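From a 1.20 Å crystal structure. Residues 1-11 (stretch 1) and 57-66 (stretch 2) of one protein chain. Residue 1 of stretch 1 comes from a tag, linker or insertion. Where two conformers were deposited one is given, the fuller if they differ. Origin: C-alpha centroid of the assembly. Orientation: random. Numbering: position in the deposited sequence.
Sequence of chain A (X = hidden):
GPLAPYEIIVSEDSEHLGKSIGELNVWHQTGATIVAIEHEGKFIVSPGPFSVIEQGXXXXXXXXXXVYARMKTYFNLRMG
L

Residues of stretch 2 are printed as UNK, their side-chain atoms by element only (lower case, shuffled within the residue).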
# COMPACT_ATOMS: atom_id res chain seq x y z
N GLY A 1 -8.40 -10.43 -9.49
CA GLY A 1 -9.14 -9.20 -9.75
C GLY A 1 -8.26 -7.97 -9.65
O GLY A 1 -7.04 -8.09 -9.55
N PRO A 2 -8.88 -6.79 -9.66
CA PRO A 2 -8.09 -5.54 -9.71
C PRO A 2 -7.26 -5.28 -8.47
O PRO A 2 -6.30 -4.50 -8.54
CB PRO A 2 -9.15 -4.45 -9.90
CG PRO A 2 -10.38 -5.17 -10.36
CD PRO A 2 -10.32 -6.52 -9.73
N LEU A 3 -7.60 -5.87 -7.33
CA LEU A 3 -6.82 -5.71 -6.10
C LEU A 3 -5.76 -6.78 -5.94
O LEU A 3 -5.04 -6.76 -4.93
CB LEU A 3 -7.75 -5.69 -4.88
CG LEU A 3 -8.27 -4.33 -4.39
CD1 LEU A 3 -9.02 -3.58 -5.47
CD2 LEU A 3 -9.15 -4.51 -3.16
N ALA A 4 -5.64 -7.71 -6.88
CA ALA A 4 -4.58 -8.70 -6.81
C ALA A 4 -3.22 -8.02 -6.99
O ALA A 4 -3.04 -7.25 -7.94
CB ALA A 4 -4.77 -9.75 -7.90
N PRO A 5 -2.25 -8.27 -6.11
CA PRO A 5 -0.96 -7.59 -6.24
C PRO A 5 -0.16 -8.10 -7.43
O PRO A 5 -0.21 -9.28 -7.79
CB PRO A 5 -0.24 -7.92 -4.93
CG PRO A 5 -1.30 -8.42 -4.01
CD PRO A 5 -2.34 -9.05 -4.87
N TYR A 6 0.57 -7.18 -8.04
CA TYR A 6 1.67 -7.54 -8.92
C TYR A 6 2.86 -7.98 -8.07
O TYR A 6 3.02 -7.58 -6.91
CB TYR A 6 2.10 -6.32 -9.73
CG TYR A 6 1.06 -5.86 -10.71
CD1 TYR A 6 0.14 -4.89 -10.37
CD2 TYR A 6 1.00 -6.41 -11.98
CE1 TYR A 6 -0.82 -4.47 -11.26
CE2 TYR A 6 0.04 -5.99 -12.89
CZ TYR A 6 -0.86 -5.02 -12.52
OH TYR A 6 -1.83 -4.60 -13.41
N GLU A 7 3.73 -8.80 -8.68
CA GLU A 7 4.94 -9.29 -8.03
C GLU A 7 6.11 -9.00 -8.96
O GLU A 7 6.07 -9.38 -10.13
CB GLU A 7 4.84 -10.80 -7.78
CG GLU A 7 6.05 -11.40 -7.06
CD GLU A 7 5.93 -12.89 -6.82
OE1 GLU A 7 6.88 -13.48 -6.25
OE2 GLU A 7 4.90 -13.50 -7.19
N ILE A 8 7.14 -8.33 -8.45
CA ILE A 8 8.38 -8.17 -9.19
C ILE A 8 9.54 -8.65 -8.34
O ILE A 8 9.57 -8.45 -7.12
CB ILE A 8 8.63 -6.73 -9.69
CG1 ILE A 8 8.71 -5.74 -8.53
CG2 ILE A 8 7.59 -6.32 -10.72
CD1 ILE A 8 9.18 -4.36 -8.96
N ILE A 9 10.51 -9.30 -8.98
CA ILE A 9 11.75 -9.72 -8.34
C ILE A 9 12.82 -8.71 -8.73
O ILE A 9 13.15 -8.57 -9.92
CB ILE A 9 12.16 -11.14 -8.78
CG1 ILE A 9 11.05 -12.16 -8.48
CG2 ILE A 9 13.49 -11.51 -8.12
CD1 ILE A 9 11.29 -13.51 -9.13
N VAL A 10 13.35 -7.98 -7.75
CA VAL A 10 14.32 -6.92 -8.04
C VAL A 10 15.73 -7.51 -8.12
O VAL A 10 16.58 -7.31 -7.25
CB VAL A 10 14.17 -5.71 -7.09
CG1 VAL A 10 12.86 -5.00 -7.36
CG2 VAL A 10 14.25 -6.12 -5.60
N SER A 11 15.96 -8.25 -9.20
CA SER A 11 17.19 -9.01 -9.38
C SER A 11 18.29 -8.24 -10.10
O SER A 11 19.44 -8.70 -10.11
CB SER A 11 16.89 -10.31 -10.13
OG SER A 11 16.25 -10.03 -11.36
N UNK A 57 14.91 -9.42 -3.61
CA UNK A 57 13.63 -9.44 -2.92
C UNK A 57 12.48 -9.48 -3.93
O UNK A 57 12.61 -9.05 -5.08
c UNK A 57 13.48 -8.19 -2.06
c UNK A 57 14.36 -8.19 -0.83
o UNK A 57 14.35 -7.17 -0.10
o UNK A 57 15.04 -9.20 -0.56
N UNK A 58 11.34 -9.98 -3.47
CA UNK A 58 10.10 -9.89 -4.24
C UNK A 58 9.26 -8.77 -3.64
O UNK A 58 9.02 -8.74 -2.43
c UNK A 58 10.24 -14.31 -5.77
n UNK A 58 9.38 -13.37 -5.44
c UNK A 58 11.32 -12.79 -4.61
c UNK A 58 9.30 -11.19 -4.18
n UNK A 58 11.43 -13.98 -5.28
c UNK A 58 10.02 -12.39 -4.71
N UNK A 59 8.83 -7.84 -4.49
CA UNK A 59 7.96 -6.73 -4.09
C UNK A 59 6.56 -7.03 -4.61
O UNK A 59 6.37 -7.24 -5.81
c UNK A 59 9.92 -5.12 -4.34
c UNK A 59 8.44 -5.38 -4.64
c UNK A 59 10.39 -3.80 -4.93
c UNK A 59 7.54 -4.24 -4.15
N UNK A 60 5.59 -7.04 -3.70
CA UNK A 60 4.18 -7.22 -4.04
C UNK A 60 3.49 -5.86 -3.89
O UNK A 60 3.62 -5.22 -2.85
c UNK A 60 4.01 -11.85 -4.14
c UNK A 60 4.11 -9.62 -3.22
c UNK A 60 3.47 -10.57 -4.00
c UNK A 60 5.82 -11.25 -2.72
c UNK A 60 3.54 -8.24 -3.08
c UNK A 60 5.28 -9.98 -2.57
c UNK A 60 5.18 -12.19 -3.50
N UNK A 61 2.77 -5.43 -4.92
CA UNK A 61 2.20 -4.09 -4.91
C UNK A 61 0.90 -4.05 -5.70
O UNK A 61 0.70 -4.84 -6.63
c UNK A 61 4.66 -4.09 -7.20
c UNK A 61 4.35 -3.69 -9.54
c UNK A 61 3.18 -3.04 -5.46
c UNK A 61 3.58 -3.27 -6.89
c UNK A 61 2.90 -2.66 -7.92
c UNK A 61 5.03 -4.30 -8.52
c UNK A 61 3.27 -2.87 -9.25
N UNK A 62 0.01 -3.13 -5.32
CA UNK A 62 -1.22 -2.90 -6.05
C UNK A 62 -1.08 -1.68 -6.95
O UNK A 62 -0.28 -0.77 -6.70
c UNK A 62 -2.48 -2.81 -5.15
c UNK A 62 -2.40 -1.62 -4.19
c UNK A 62 -2.69 -4.12 -4.42
N UNK A 63 -1.89 -1.67 -7.99
CA UNK A 63 -1.86 -0.65 -9.03
C UNK A 63 -2.60 -1.16 -10.25
O UNK A 63 -3.44 -2.05 -10.15
N UNK A 64 -2.31 -0.55 -11.39
CA UNK A 64 -2.79 -1.05 -12.67
C UNK A 64 -1.59 -1.38 -13.55
O UNK A 64 -0.44 -1.35 -13.11
c UNK A 64 -3.81 -0.09 -13.28
o UNK A 64 -1.98 1.43 -13.59
c UNK A 64 -3.22 1.26 -13.64
o UNK A 64 -4.02 2.16 -14.02
N UNK A 65 -1.86 -1.68 -14.82
CA UNK A 65 -0.79 -2.07 -15.73
C UNK A 65 0.25 -0.97 -15.89
O UNK A 65 1.45 -1.25 -16.04
c UNK A 65 -3.44 -3.92 -16.75
o UNK A 65 -3.95 -2.97 -16.10
c UNK A 65 -1.98 -3.85 -17.16
c UNK A 65 -1.38 -2.45 -17.09
o UNK A 65 -4.09 -4.93 -17.08
N UNK A 66 -0.19 0.29 -15.86
CA UNK A 66 0.76 1.40 -15.99
C UNK A 66 1.66 1.50 -14.76
O UNK A 66 2.85 1.77 -14.89
o UNK A 66 1.40 3.68 -17.90
o UNK A 66 1.13 4.80 -16.04
c UNK A 66 0.91 3.81 -16.76
c UNK A 66 0.01 2.71 -16.23
O HOH W 1 -3.52 -4.36 -7.99
O HOH W 2 -6.36 -1.60 -10.45
O HOH W 3 -4.31 -4.77 -11.46

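Position 57 carries two carbons, the second bearing two oxygens that lead away from stretch 1; toward stretch 1 it offers its backbone, Val 10 N donating to the O of position 57 at 3.0 Å. This is Asp 57. Its carboxylate is hydrogen-bonded elsewhere in the structure, so a buried charge is satisfied.

Position 58 has one carbon and then a five-membered ring of three carbons and two nitrogens. A ring nitrogen lies 2.6 Å from Glu 7 OE1, and Ile 9 CG1 sits over one ring face, 3.6 Å from the centroid; this is His 58. Its ND1 donates to Glu 7 OE1 almost linearly, with the acceptor near the ring plane, in line with the N-H of ND1. A flat, polar-edged ring serves both neighbours at once.

Position 59 shows four carbons, forked at the first, with one arm two carbons long. Its CB lies 3.9 Å from Ile 8 CG1, and the end of the long arm reaches to 3.7 Å from Val 10 CG1. This is Ile 59, buried, where an all-carbon side chain suits the setting. The backbone pairs with Ile 8 in both directions, Ile 8 N to Ile 59 O at 3.0 Å and Ile 59 N to Ile 8 O at 2.8 Å.

At position 60 one carbon leads to a six-carbon ring with no further atom. Glu 7 CG lies over one face, 4.0 Å from the ring centroid, and the CB of position 60 is 4.2 Å from Pro 5 CB. The residue is Phe 60. The aliphatic part of the extended Glu 7 side chain gains an apolar support while its carboxylate reaches His 58.

Position 61 repeats the pattern of one carbon and a ring of six. Tyr 6 CB sits over the ring, 3.7 Å from the centroid, and Ile 8 CG2 meets its edge, 3.9 Å from the nearest ring carbon. This is Phe 61, on the sheet face shared with Tyr 6 and Ile 8. The Tyr 6 and Phe 61 rings are nearly parallel but slid apart, and barely overlap.

Position 62 has three carbons, one carrying the other two, with a branch carbon 3.6 Å from Leu 3 O: Val 62, compact, apolar and buried.

Position 63 has no side-chain atoms; its N donates to water 1 at 3.1 Å, and water 1 also lies 2.8 Å from Pro 2 O. This is Gly 63, whose phi/psi of 163/-160 glycine adopts far more easily than residues with a CB.

Position 64, two carbons, the last bearing two oxygens, is Asp 64, whose carboxylate caps the following helix. Position 65, three carbons, the last bearing two oxygens and 3.8 Å from Tyr 6 OH, is Glu 65. Position 66, built like 64 and touching nothing on stretch 1, is Asp 66. Both are exposed in the helix's first turn, where acidic side chains are favourable.

The contact is therefore an antiparallel strand pair, held by backbone hydrogen bonds, with Glu 7, Ile 9, His 58 and Phe 60 packing on one face and Tyr 6, Ile 8, Ile 59 and Phe 61 on the other.

Stretch 2, residues 57-66: DHIFFVGDED
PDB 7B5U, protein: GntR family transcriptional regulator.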